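Local coordinates for protein Phenylalanine/tyrosine ammonia-lyase (Rhodosporidium toruloides, PDB 1Y2M) that catalyses the non-oxidative deamination of L-phenylalanine and L-tyrosine, giving trans-cinnamic acid and p-coumaric acid with release of ammonia, at residues T280-D285 with E515-L520; A384-E389 with A419-K424. All coordinates share one frame; numbering follows the deposited sequence.

Contact 1 (T280-D285 with E515-L520); sequences TLALHD and ESNDVL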
loop_
_atom_site.group_PDB
_atom_site.type_symbol
_atom_site.label_atom_id
_atom_site.label_comp_id
_atom_site.label_asym_id
_atom_site.label_seq_id
_atom_site.Cartn_x
_atom_site.Cartn_y
_atom_site.Cartn_z
ATOM N N THR B 280 13.902 -11.486 15.268
ATOM C CA THR B 280 15.301 -11.921 15.274
ATOM C C THR B 280 15.536 -13.003 14.240
ATOM O O THR B 280 16.507 -12.941 13.476
ATOM C CB THR B 280 15.717 -12.436 16.669
ATOM O OG1 THR B 280 15.679 -11.357 17.612
ATOM C CG2 THR B 280 17.068 -13.026 16.579
ATOM N N LEU B 281 14.639 -13.989 14.159
ATOM C CA LEU B 281 14.749 -15.047 13.166
ATOM C C LEU B 281 14.681 -14.467 11.762
ATOM O O LEU B 281 15.441 -14.884 10.863
ATOM C CB LEU B 281 13.671 -16.082 13.425
ATOM C CG LEU B 281 13.898 -16.801 14.772
ATOM C CD1 LEU B 281 12.610 -17.476 15.175
ATOM C CD2 LEU B 281 15.016 -17.840 14.684
ATOM N N ALA B 282 13.764 -13.524 11.562
ATOM C CA ALA B 282 13.588 -12.918 10.241
ATOM C C ALA B 282 14.796 -12.081 9.820
ATOM O O ALA B 282 15.244 -12.116 8.660
ATOM C CB ALA B 282 12.316 -12.130 10.197
ATOM N N LEU B 283 15.374 -11.356 10.771
ATOM C CA LEU B 283 16.556 -10.571 10.449
ATOM C C LEU B 283 17.756 -11.448 10.138
ATOM O O LEU B 283 18.486 -11.207 9.171
ATOM C CB LEU B 283 16.900 -9.639 11.596
ATOM C CG LEU B 283 18.119 -8.751 11.287
ATOM C CD1 LEU B 283 17.918 -7.898 10.048
ATOM C CD2 LEU B 283 18.414 -7.849 12.476
ATOM N N HIS B 284 17.954 -12.492 10.952
ATOM C CA HIS B 284 18.974 -13.497 10.646
ATOM C C HIS B 284 18.853 -13.998 9.203
ATOM O O HIS B 284 19.843 -13.995 8.441
ATOM C CB HIS B 284 18.848 -14.645 11.649
ATOM C CG HIS B 284 19.655 -15.863 11.336
ATOM N ND1 HIS B 284 19.260 -16.795 10.400
ATOM C CD2 HIS B 284 20.781 -16.358 11.917
ATOM C CE1 HIS B 284 20.148 -17.790 10.397
ATOM N NE2 HIS B 284 21.072 -17.552 11.302
ATOM N N ASP B 285 17.640 -14.338 8.802
ATOM C CA ASP B 285 17.471 -14.923 7.480
ATOM C C ASP B 285 17.703 -13.884 6.390
ATOM O O ASP B 285 18.287 -14.180 5.346
ATOM C CB ASP B 285 16.088 -15.577 7.396
ATOM C CG ASP B 285 15.962 -16.843 8.236
ATOM O OD1 ASP B 285 16.963 -17.407 8.715
ATOM O OD2 ASP B 285 14.815 -17.299 8.377
ATOM N N GLU B 515 7.372 -13.975 5.615
ATOM C CA GLU B 515 6.854 -14.447 4.333
ATOM C C GLU B 515 7.702 -13.855 3.200
ATOM O O GLU B 515 8.019 -14.561 2.226
ATOM C CB GLU B 515 5.395 -14.074 4.160
ATOM C CG GLU B 515 4.813 -14.725 2.897
ATOM C CD GLU B 515 3.307 -14.605 2.703
ATOM O OE1 GLU B 515 2.571 -14.082 3.598
ATOM O OE2 GLU B 515 2.839 -15.055 1.617
ATOM N N SER B 516 8.097 -12.579 3.308
ATOM C CA SER B 516 8.970 -12.013 2.286
ATOM C C SER B 516 10.311 -12.745 2.234
ATOM O O SER B 516 10.842 -12.999 1.148
ATOM C CB SER B 516 9.222 -10.533 2.500
ATOM O OG SER B 516 8.012 -9.825 2.280
ATOM N N ASN B 517 10.844 -13.174 3.384
ATOM C CA ASN B 517 12.053 -14.004 3.364
ATOM C C ASN B 517 11.837 -15.245 2.542
ATOM O O ASN B 517 12.708 -15.640 1.756
ATOM C CB ASN B 517 12.597 -14.425 4.743
ATOM C CG ASN B 517 13.316 -13.329 5.471
ATOM O OD1 ASN B 517 13.940 -12.475 4.856
ATOM N ND2 ASN B 517 13.321 -13.410 6.823
ATOM N N ASP B 518 10.676 -15.866 2.688
ATOM C CA ASP B 518 10.363 -17.118 2.033
ATOM C C ASP B 518 10.288 -16.899 0.526
ATOM O O ASP B 518 10.892 -17.627 -0.291
ATOM C CB ASP B 518 9.022 -17.632 2.548
ATOM C CG ASP B 518 8.769 -19.106 2.197
ATOM O OD1 ASP B 518 9.747 -19.921 2.062
ATOM O OD2 ASP B 518 7.569 -19.461 2.118
ATOM N N VAL B 519 9.536 -15.869 0.127
ATOM C CA VAL B 519 9.414 -15.555 -1.308
ATOM C C VAL B 519 10.725 -15.183 -1.916
ATOM O O VAL B 519 11.031 -15.603 -3.062
ATOM C CB VAL B 519 8.346 -14.507 -1.527
ATOM C CG1 VAL B 519 8.227 -14.114 -2.992
ATOM C CG2 VAL B 519 7.032 -15.049 -0.981
ATOM N N LEU B 520 11.520 -14.381 -1.200
ATOM C CA LEU B 520 12.846 -14.013 -1.729
ATOM C C LEU B 520 13.691 -15.275 -1.856
ATOM O O LEU B 520 14.493 -15.368 -2.788
ATOM C CB LEU B 520 13.560 -12.985 -0.852
ATOM C CG LEU B 520 14.890 -12.441 -1.403
ATOM C CD1 LEU B 520 14.836 -11.989 -2.857
ATOM C CD2 LEU B 520 15.428 -11.260 -0.592
HETATM O O HOH W 1 12.403 -15.712 8.559
#
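The side-chain amide of Asn517 reaches across to the backbone of Ala282, joining two long helices, 273-303 and 506-560, in the central helical bundle of the PAL/histidase fold. ND2 of Asn517 donates to the carbonyl O of Ala282 at 3.0 Å, with an N-H...O angle of 157°. The donor lies in the carbonyl plane, on a lone pair of that oxygen, and meets the C=O well off its line, at 111°. The carbonyl oxygen in turn is tilted slightly from the amide plane of Asn517. Around this bond the nitrogen is closely bordered, since CB of Asp285 stands 3.6 Å from ND2 of Asn517 and CB of Ala282 lies 3.7 Å from the same nitrogen.

The second bond of this amide runs through water: ND2 of Asn517 donates to a water at 3.0 Å, and the water gives a hydrogen to OD2 of Asp285. Both partners of ND2 are acceptors, which fits the modelled choice of nitrogen and oxygen in this amide. With CG anti to the carbonyl carbon (chi1 -76°), the amide extends toward helix 273-303 and brings ND2 to the Ala282 carbonyl. Leu429 of helix 416-443 packs against the Asn517 side chain.

Further out, the carboxylate of Asp285 is held at both oxygens. OD2 takes the water, while OD1 forms a salt bridge with Arg77 of helix 69-77; this charge would be expected to favour the ionised form. On the other helix, Glu515 forms salt bridges with Arg512 and Arg206 of the second subunit, so the helix that carries Asn517 also borders the tetramer interface. The carboxylate has one more partner, His284, whose ND1 donates to OD1 of Asp285 at 2.9 Å; OD1 lies close to the ring plane, while ND1 meets it on the anti side, clearly tilted out of the carboxylate plane.

Contact 2 (A384-E389 with A419-K424); sequences AVLTIE and ANTMEK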
loop_
_atom_site.group_PDB
_atom_site.type_symbol
_atom_site.label_atom_id
_atom_site.label_comp_id
_atom_site.label_asym_id
_atom_site.label_seq_id
_atom_site.Cartn_x
_atom_site.Cartn_y
_atom_site.Cartn_z
ATOM N N ALA B 384 21.268 -3.614 15.334
ATOM C CA ALA B 384 21.567 -2.885 16.566
ATOM C C ALA B 384 20.319 -2.751 17.437
ATOM O O ALA B 384 20.378 -2.953 18.657
ATOM C CB ALA B 384 22.124 -1.551 16.241
ATOM N N VAL B 385 19.182 -2.450 16.813
ATOM C CA VAL B 385 17.907 -2.271 17.558
ATOM C C VAL B 385 17.491 -3.585 18.240
ATOM O O VAL B 385 17.158 -3.642 19.455
ATOM C CB VAL B 385 16.813 -1.708 16.623
ATOM C CG1 VAL B 385 15.481 -1.702 17.312
ATOM C CG2 VAL B 385 17.218 -0.359 16.098
ATOM N N LEU B 386 17.430 -4.663 17.466
ATOM C CA LEU B 386 16.933 -5.936 17.980
ATOM C C LEU B 386 17.903 -6.504 19.004
ATOM O O LEU B 386 17.479 -7.204 19.928
ATOM C CB LEU B 386 16.716 -6.940 16.855
ATOM C CG LEU B 386 15.515 -6.736 15.951
ATOM C CD1 LEU B 386 15.351 -7.880 14.967
ATOM C CD2 LEU B 386 14.254 -6.596 16.811
ATOM N N THR B 387 19.189 -6.196 18.895
ATOM C CA THR B 387 20.119 -6.681 19.906
ATOM C C THR B 387 19.767 -6.106 21.291
ATOM O O THR B 387 19.740 -6.805 22.314
ATOM C CB THR B 387 21.572 -6.361 19.534
ATOM O OG1 THR B 387 21.924 -7.085 18.343
ATOM C CG2 THR B 387 22.526 -6.805 20.638
ATOM N N ILE B 388 19.502 -4.809 21.329
ATOM C CA ILE B 388 19.078 -4.168 22.596
ATOM C C ILE B 388 17.738 -4.740 23.026
ATOM O O ILE B 388 17.536 -5.050 24.225
ATOM C CB ILE B 388 19.019 -2.652 22.457
ATOM C CG1 ILE B 388 20.428 -2.104 22.415
ATOM C CG2 ILE B 388 18.279 -2.032 23.659
ATOM C CD1 ILE B 388 20.527 -0.638 22.166
ATOM N N GLU B 389 16.818 -4.890 22.068
ATOM C CA GLU B 389 15.453 -5.309 22.422
ATOM C C GLU B 389 15.446 -6.731 22.964
ATOM O O GLU B 389 14.836 -7.001 23.987
ATOM C CB GLU B 389 14.516 -5.142 21.215
ATOM C CG GLU B 389 13.051 -5.398 21.509
ATOM C CD GLU B 389 12.390 -4.357 22.360
ATOM O OE1 GLU B 389 13.071 -3.417 22.758
ATOM O OE2 GLU B 389 11.171 -4.522 22.620
ATOM N N ALA B 419 8.728 -3.418 15.496
ATOM C CA ALA B 419 7.926 -3.253 14.291
ATOM C C ALA B 419 8.755 -2.470 13.279
ATOM O O ALA B 419 8.769 -2.829 12.071
ATOM C CB ALA B 419 6.695 -2.502 14.610
ATOM N N ASN B 420 9.477 -1.462 13.774
ATOM C CA ASN B 420 10.356 -0.637 12.924
ATOM C C ASN B 420 11.328 -1.472 12.125
ATOM O O ASN B 420 11.471 -1.301 10.907
ATOM C CB ASN B 420 11.117 0.377 13.819
ATOM C CG ASN B 420 12.198 1.236 13.065
ATOM O OD1 ASN B 420 13.410 0.909 13.116
ATOM N ND2 ASN B 420 11.779 2.365 12.481
ATOM N N THR B 421 11.983 -2.409 12.787
ATOM C CA THR B 421 12.956 -3.236 12.092
ATOM C C THR B 421 12.299 -4.060 11.002
ATOM O O THR B 421 12.878 -4.316 9.923
ATOM C CB THR B 421 13.739 -4.185 13.029
ATOM O OG1 THR B 421 12.907 -5.204 13.594
ATOM C CG2 THR B 421 14.385 -3.368 14.161
HETATM N N MSE B 422 11.104 -4.518 11.303
HETATM C CA MSE B 422 10.402 -5.428 10.354
HETATM C C MSE B 422 9.865 -4.695 9.118
HETATM O O MSE B 422 9.910 -5.201 8.000
HETATM C CB MSE B 422 9.317 -6.147 11.078
HETATM C CG MSE B 422 9.852 -7.161 12.071
HETATM SE SE MSE B 422 10.912 -8.600 11.203
HETATM C CE MSE B 422 12.775 -7.950 11.381
ATOM N N GLU B 423 9.343 -3.483 9.324
ATOM C CA GLU B 423 8.815 -2.664 8.197
ATOM C C GLU B 423 9.987 -2.430 7.241
ATOM O O GLU B 423 9.850 -2.683 6.022
ATOM C CB GLU B 423 8.231 -1.350 8.686
ATOM C CG GLU B 423 7.058 -1.453 9.646
ATOM C CD GLU B 423 5.735 -1.851 9.010
ATOM O OE1 GLU B 423 4.942 -0.935 8.763
ATOM O OE2 GLU B 423 5.454 -3.034 8.847
ATOM N N LYS B 424 11.109 -1.941 7.776
ATOM C CA LYS B 424 12.289 -1.610 6.948
ATOM C C LYS B 424 12.870 -2.835 6.266
ATOM O O LYS B 424 13.256 -2.821 5.082
ATOM C CB LYS B 424 13.407 -0.936 7.774
ATOM C CG LYS B 424 13.023 0.352 8.469
ATOM C CD LYS B 424 13.991 0.695 9.674
ATOM C CE LYS B 424 15.424 0.290 9.388
ATOM N NZ LYS B 424 15.837 -1.174 9.535
#
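Thr421 presents its two branches to two neighbours on the facing helix: CG2 to Val385, OG1 to Leu386. The methyl CG2 of Thr421 sits 3.7 Å from CG1 of Val385 and nearly as close to its CB, the two side chains sliding past each other in opposite directions. Placing OG1 between the backbone N and the carbonyl carbon (chi1 67°) lets the Thr421 hydroxyl bond back to the carbonyl O of Val418, one turn earlier, so its polar need is met within its own helix. What it offers Leu386 is therefore van der Waals contact: CD2 of Leu386 lies 3.8 Å from OG1 of Thr421, with CG and CD1 about as near.

Helices 368-391 and 416-443 run antiparallel here, their local axes 10.1 Å apart at 150°, and the chain between them includes the small two-stranded sheet 399-401/406-408. Leu386 starts out beside the interface, but with CG anti to the carbonyl carbon (chi1 -74°) its branched end swings inward. There CD1 of Leu386 lies 4.4 Å from the terminal CE of Met422, a selenomethionine whose end bends toward the facing helix. Cutting Leu386 back to an alanine removes CG and both methyls, and would probably open a gap beside the Thr421 hydroxyl and leave the Met422 methyl without this apolar neighbour. One residue before Thr421, ND2 of Asn420 forms a hydrogen bond with OD2 of Asp378 of the third subunit.

How the contacts relate
Along the chain the segments come in the order 280-285, 384-389, 419-424, 515-520, so contact 1 brings together the outer pair and contact 2 the inner one. All four belong to the aromatic amino acid lyase part of the chain, and the contact centres are about 14 Å apart. Helix 273-303 connects them directly: CB of Ala282 lies 3.9 Å from SE of Met422, and CD2 of Leu283 is 3.9 Å from CD1 of Leu386. Met422 also touches Ser509 and Ala510, so helices 273-303, 368-391, 416-443 and 506-560 pack together here. Contact 1 lies near the chain's centre with the second subunit beside helix 506-560, whereas contact 2 is farther out and borders the third.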